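Local coordinates for C protein alpha-antigen (Streptococcus agalactiae, PDB 1YWM), which may play a role in both virulence and immunity as a cell-wall-anchored surface protein, of which this chain is the N-terminal domain, at residues A[149-154]-A[181-185]; A[21-25]-A[103-107]. The contacts are given in a common frame with arbitrary orientation. Residues are numbered along the deposited sequence.

Interaction 1: A[149-154]-A[181-185]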
loop_
_atom_site.group_PDB
_atom_site.type_symbol
_atom_site.label_atom_id
_atom_site.label_comp_id
_atom_site.label_asym_id
_atom_site.label_seq_id
_atom_site.Cartn_x
_atom_site.Cartn_y
_atom_site.Cartn_z
ATOM N N GLU A 149 17.778 -0.181 -19.386
ATOM C CA GLU A 149 16.774 -1.239 -19.336
ATOM C C GLU A 149 16.426 -1.573 -17.896
ATOM O O GLU A 149 15.255 -1.772 -17.559
ATOM C CB GLU A 149 17.281 -2.498 -20.074
ATOM C CG GLU A 149 16.352 -3.699 -19.942
ATOM C CD GLU A 149 16.881 -4.929 -20.680
ATOM O OE1 GLU A 149 16.111 -5.893 -20.863
ATOM O OE2 GLU A 149 18.077 -4.938 -21.070
ATOM N N VAL A 150 17.444 -1.634 -17.042
ATOM C CA VAL A 150 17.222 -1.939 -15.628
ATOM C C VAL A 150 16.418 -0.806 -14.952
ATOM O O VAL A 150 15.410 -1.062 -14.255
ATOM C CB VAL A 150 18.530 -2.240 -14.878
ATOM C CG1 VAL A 150 18.313 -2.279 -13.316
ATOM C CG2 VAL A 150 19.127 -3.591 -15.392
ATOM N N LEU A 151 16.819 0.436 -15.187
ATOM C CA LEU A 151 16.078 1.560 -14.555
ATOM C C LEU A 151 14.648 1.644 -15.037
ATOM O O LEU A 151 13.726 2.063 -14.279
ATOM C CB LEU A 151 16.802 2.874 -14.834
ATOM C CG LEU A 151 18.169 2.969 -14.123
ATOM C CD1 LEU A 151 18.767 4.345 -14.393
ATOM C CD2 LEU A 151 18.074 2.732 -12.627
ATOM N N THR A 152 14.418 1.276 -16.297
ATOM C CA THR A 152 13.057 1.291 -16.831
ATOM C C THR A 152 12.160 0.324 -16.046
ATOM O O THR A 152 10.997 0.632 -15.715
ATOM C CB THR A 152 13.096 0.858 -18.356
ATOM O OG1 THR A 152 13.607 1.929 -19.167
ATOM C CG2 THR A 152 11.671 0.647 -18.903
ATOM N N GLY A 153 12.700 -0.855 -15.767
ATOM C CA GLY A 153 11.945 -1.869 -15.033
ATOM C C GLY A 153 11.703 -1.436 -13.587
ATOM O O GLY A 153 10.596 -1.623 -13.015
ATOM N N LEU A 154 12.737 -0.891 -12.963
ATOM C CA LEU A 154 12.556 -0.349 -11.613
ATOM C C LEU A 154 11.496 0.770 -11.569
ATOM O O LEU A 154 10.706 0.838 -10.615
ATOM C CB LEU A 154 13.876 0.183 -11.051
ATOM C CG LEU A 154 15.023 -0.844 -10.927
ATOM C CD1 LEU A 154 16.238 -0.117 -10.315
ATOM C CD2 LEU A 154 14.666 -2.065 -10.066
ATOM N N LEU A 181 15.870 -8.190 -12.568
ATOM C CA LEU A 181 16.276 -6.993 -13.323
ATOM C C LEU A 181 17.763 -6.645 -13.124
ATOM O O LEU A 181 18.477 -6.297 -14.081
ATOM C CB LEU A 181 15.419 -5.760 -12.942
ATOM C CG LEU A 181 14.016 -5.662 -13.578
ATOM C CD1 LEU A 181 13.139 -4.651 -12.769
ATOM C CD2 LEU A 181 14.108 -5.265 -15.050
ATOM N N GLU A 182 18.225 -6.715 -11.890
ATOM C CA GLU A 182 19.617 -6.371 -11.586
ATOM C C GLU A 182 20.583 -7.267 -12.354
ATOM O O GLU A 182 21.647 -6.833 -12.765
ATOM C CB GLU A 182 19.880 -6.448 -10.083
ATOM C CG GLU A 182 21.282 -5.962 -9.698
ATOM C CD GLU A 182 21.474 -5.853 -8.204
ATOM O OE1 GLU A 182 21.982 -4.804 -7.727
ATOM O OE2 GLU A 182 21.099 -6.817 -7.523
ATOM N N LYS A 183 20.190 -8.507 -12.587
ATOM C CA LYS A 183 21.035 -9.425 -13.378
ATOM C C LYS A 183 21.160 -9.046 -14.847
ATOM O O LYS A 183 22.032 -9.587 -15.539
ATOM C CB LYS A 183 20.570 -10.882 -13.223
ATOM C CG LYS A 183 20.562 -11.396 -11.794
ATOM C CD LYS A 183 20.024 -12.827 -11.760
ATOM C CE LYS A 183 19.824 -13.363 -10.336
ATOM N NZ LYS A 183 19.126 -14.710 -10.437
ATOM N N LEU A 184 20.367 -8.068 -15.318
ATOM C CA LEU A 184 20.497 -7.612 -16.692
ATOM C C LEU A 184 21.653 -6.616 -16.912
ATOM O O LEU A 184 21.939 -6.254 -18.051
ATOM C CB LEU A 184 19.177 -7.005 -17.202
ATOM C CG LEU A 184 17.987 -7.999 -17.226
ATOM C CD1 LEU A 184 16.704 -7.256 -17.699
ATOM C CD2 LEU A 184 18.236 -9.247 -18.100
ATOM N N LEU A 185 22.264 -6.137 -15.838
ATOM C CA LEU A 185 23.362 -5.182 -15.985
ATOM C C LEU A 185 24.520 -5.914 -16.681
ATOM O O LEU A 185 24.805 -7.071 -16.362
ATOM C CB LEU A 185 23.823 -4.638 -14.632
ATOM C CG LEU A 185 22.779 -3.750 -13.946
ATOM C CD1 LEU A 185 23.254 -3.518 -12.511
ATOM C CD2 LEU A 185 22.662 -2.448 -14.797
HETATM O O HOH W 1 20.952 -6.701 -20.589
#

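Interaction 2: A[21-25]-A[103-107]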
loop_
_atom_site.group_PDB
_atom_site.type_symbol
_atom_site.label_atom_id
_atom_site.label_comp_id
_atom_site.label_asym_id
_atom_site.label_seq_id
_atom_site.Cartn_x
_atom_site.Cartn_y
_atom_site.Cartn_z
ATOM N N ILE A 21 -24.394 1.459 3.117
ATOM C CA ILE A 21 -25.280 0.674 3.967
ATOM C C ILE A 21 -26.539 1.493 4.263
ATOM O O ILE A 21 -26.437 2.657 4.677
ATOM C CB ILE A 21 -24.565 0.291 5.271
ATOM C CG1 ILE A 21 -23.196 -0.340 4.966
ATOM C CG2 ILE A 21 -25.432 -0.649 6.101
ATOM C CD1 ILE A 21 -22.162 -0.130 6.078
ATOM N N PRO A 22 -27.714 0.912 4.009
ATOM C CA PRO A 22 -28.987 1.613 4.243
ATOM C C PRO A 22 -29.045 2.207 5.645
ATOM O O PRO A 22 -28.826 1.488 6.637
ATOM C CB PRO A 22 -30.041 0.506 4.101
ATOM C CG PRO A 22 -29.406 -0.510 3.194
ATOM C CD PRO A 22 -27.919 -0.450 3.471
ATOM N N GLY A 23 -29.291 3.511 5.721
ATOM C CA GLY A 23 -29.421 4.185 7.001
ATOM C C GLY A 23 -28.109 4.663 7.609
ATOM O O GLY A 23 -28.136 5.410 8.575
ATOM N N SER A 24 -26.970 4.247 7.054
ATOM C CA SER A 24 -25.654 4.635 7.614
ATOM C C SER A 24 -25.296 6.082 7.352
ATOM O O SER A 24 -25.572 6.614 6.279
ATOM C CB SER A 24 -24.499 3.751 7.087
ATOM O OG SER A 24 -23.239 4.223 7.571
ATOM N N ALA A 25 -24.628 6.705 8.323
ATOM C CA ALA A 25 -24.205 8.090 8.168
ATOM C C ALA A 25 -22.791 8.184 7.600
ATOM O O ALA A 25 -22.207 9.277 7.523
ATOM C CB ALA A 25 -24.290 8.796 9.522
ATOM N N PRO A 103 -23.319 5.808 20.073
ATOM C CA PRO A 103 -23.494 5.243 18.725
ATOM C C PRO A 103 -24.805 5.698 18.078
ATOM O O PRO A 103 -25.843 5.833 18.732
ATOM C CB PRO A 103 -23.475 3.694 18.949
ATOM C CG PRO A 103 -22.838 3.484 20.254
ATOM C CD PRO A 103 -23.118 4.767 21.104
ATOM N N HIS A 104 -24.724 5.962 16.777
ATOM C CA HIS A 104 -25.870 6.187 15.925
ATOM C C HIS A 104 -26.593 4.869 15.734
ATOM O O HIS A 104 -25.985 3.865 15.388
ATOM C CB HIS A 104 -25.369 6.704 14.580
ATOM C CG HIS A 104 -26.440 6.894 13.557
ATOM N ND1 HIS A 104 -26.242 6.599 12.231
ATOM C CD2 HIS A 104 -27.705 7.379 13.653
ATOM C CE1 HIS A 104 -27.343 6.865 11.552
ATOM N NE2 HIS A 104 -28.248 7.332 12.394
ATOM N N VAL A 105 -27.894 4.868 15.966
ATOM C CA VAL A 105 -28.731 3.705 15.623
ATOM C C VAL A 105 -29.473 4.082 14.367
ATOM O O VAL A 105 -30.087 5.170 14.286
ATOM C CB VAL A 105 -29.733 3.327 16.757
ATOM C CG1 VAL A 105 -30.611 2.126 16.361
ATOM C CG2 VAL A 105 -28.970 2.948 17.985
ATOM N N LYS A 106 -29.412 3.193 13.376
ATOM C CA LYS A 106 -29.995 3.475 12.068
ATOM C C LYS A 106 -31.498 3.266 12.093
ATOM O O LYS A 106 -32.035 2.681 13.024
ATOM C CB LYS A 106 -29.337 2.592 10.960
ATOM C CG LYS A 106 -27.795 2.741 10.919
ATOM C CD LYS A 106 -27.175 1.779 9.888
ATOM C CE LYS A 106 -27.295 0.341 10.379
ATOM N NZ LYS A 106 -26.466 -0.578 9.511
ATOM N N THR A 107 -32.156 3.728 11.038
ATOM C CA THR A 107 -33.604 3.554 10.879
ATOM C C THR A 107 -34.006 2.108 11.148
ATOM O O THR A 107 -35.008 1.851 11.819
ATOM C CB THR A 107 -34.011 3.968 9.459
ATOM O OG1 THR A 107 -33.559 5.303 9.205
ATOM C CG2 THR A 107 -35.529 4.076 9.359
HETATM O O HOH W 2 -28.544 -1.011 7.475
HETATM O O HOH W 3 -30.626 5.624 9.637
#

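Interaction 1: A[149-154]-A[181-185]
Leu-181 lies over the backbone of helix 144-163 where Gly-153 has no side chain. Its CD1 sits 3.6 Å from Gly-153 C and 3.8 Å from Leu-154 N, and a CB on Gly-153 would point toward 181-185 and come to 2.5 Å from Leu-181 CD2, a clash. The glycine therefore lets the leucine settle directly on the helix surface, and CD1 of Leu-181 also meets Leu-154 CD2 at 4.0 Å. The closest pair of CA atoms, Val-150 and Leu-181, is only 5.6 Å apart. Val-150 is the most covered residue here, losing 90 Å² of the 328 Å² buried in total: its CG2 comes within 3.1 Å of Leu-181 O, 3.9 Å of Leu-184 CB and 3.8 Å of Leu-185 CD2.

Residues 181-185 include a type I turn from Glu-182 to Leu-185, with Leu-185 N donating to Glu-182 O at 3.2 Å. The turn brings Leu-184 and Leu-185 against the same partner helix. At the exposed margin, the OE1 of the extended Glu-149 lies 3.5 Å from Leu-184 CD1, and water 1 donates to Leu-184 O at 2.8 Å and, weakly, to Glu-149 OE2 at 3.4 Å. No direct hydrogen bond joins the segments.

Helix 124-137 completes the packing, its Val-133 touching both Val-150 and Leu-154, while Leu-185 reaches Asn-136 and, in a loop, Trp-142. Close apolar packing between successive helices, with a third covering the buried residues, is the arrangement of an antiparallel three-helix bundle.

Interaction 2: A[21-25]-A[103-107]
Lys-106 runs along the turn formed by Ile-21 to Ser-24, with chi1 m, chi2 t, chi3 m and chi4 t. On this path, bent at chi3, Lys-106 CG lies 3.6 Å from Gly-23 O, its CD 3.7 Å from Pro-22 O and its NZ 3.6 Å from Ile-21 CG2. The type II turn is closed by Ser-24 N to Ile-21 O at 2.9 Å. At the positive phi of Gly-23 (86°), third in the turn, a CB would jam against Pro-22 O, besides lying 3.1 Å from Lys-106 CB.

His-104, with chi1 t, presents its ring edge to Gly-23 O, 3.4 Å from CE1; its ND1 is hydrogen-bonded to Asp-112, which also accepts from Ala-25 N. The CA-to-CB bond of Ser-24 points away from 103-107, and with chi1 t its OG pairs with Asp-112.

Water 2 joins Pro-22 O (2.7 Å) to Lys-106 NZ (2.9 Å), and water 3 joins Gly-23 O (2.7 Å) to Thr-107 N (2.8 Å). The loops' mutual position thus depends on bridging waters, Asp-112 and lysine methylene packing, not direct hydrogen bonds.

How the interactions relate
Interactions 1 and 2 lie on opposite sides of the chain's centre; about 52 Å separates their centres and about 37 Å their nearest atoms, which excludes direct contact. Both parts of interaction 2 precede both parts of interaction 1 in the sequence. Each belongs to a different part of the fragment, interaction 2 to the fibronectin-like beta sandwich and interaction 1 to the three-helix bundle. Their means differ accordingly, water-mediated loop packing in one and apolar helix packing in the other. A bound dithiol reagent, probably from the preparation, contacts Phe-97, Gly-98, Glu-99 and Gly-101, close in sequence to segment 103-107, and Thr-66, so it sits on the sandwich without marking a known functional site.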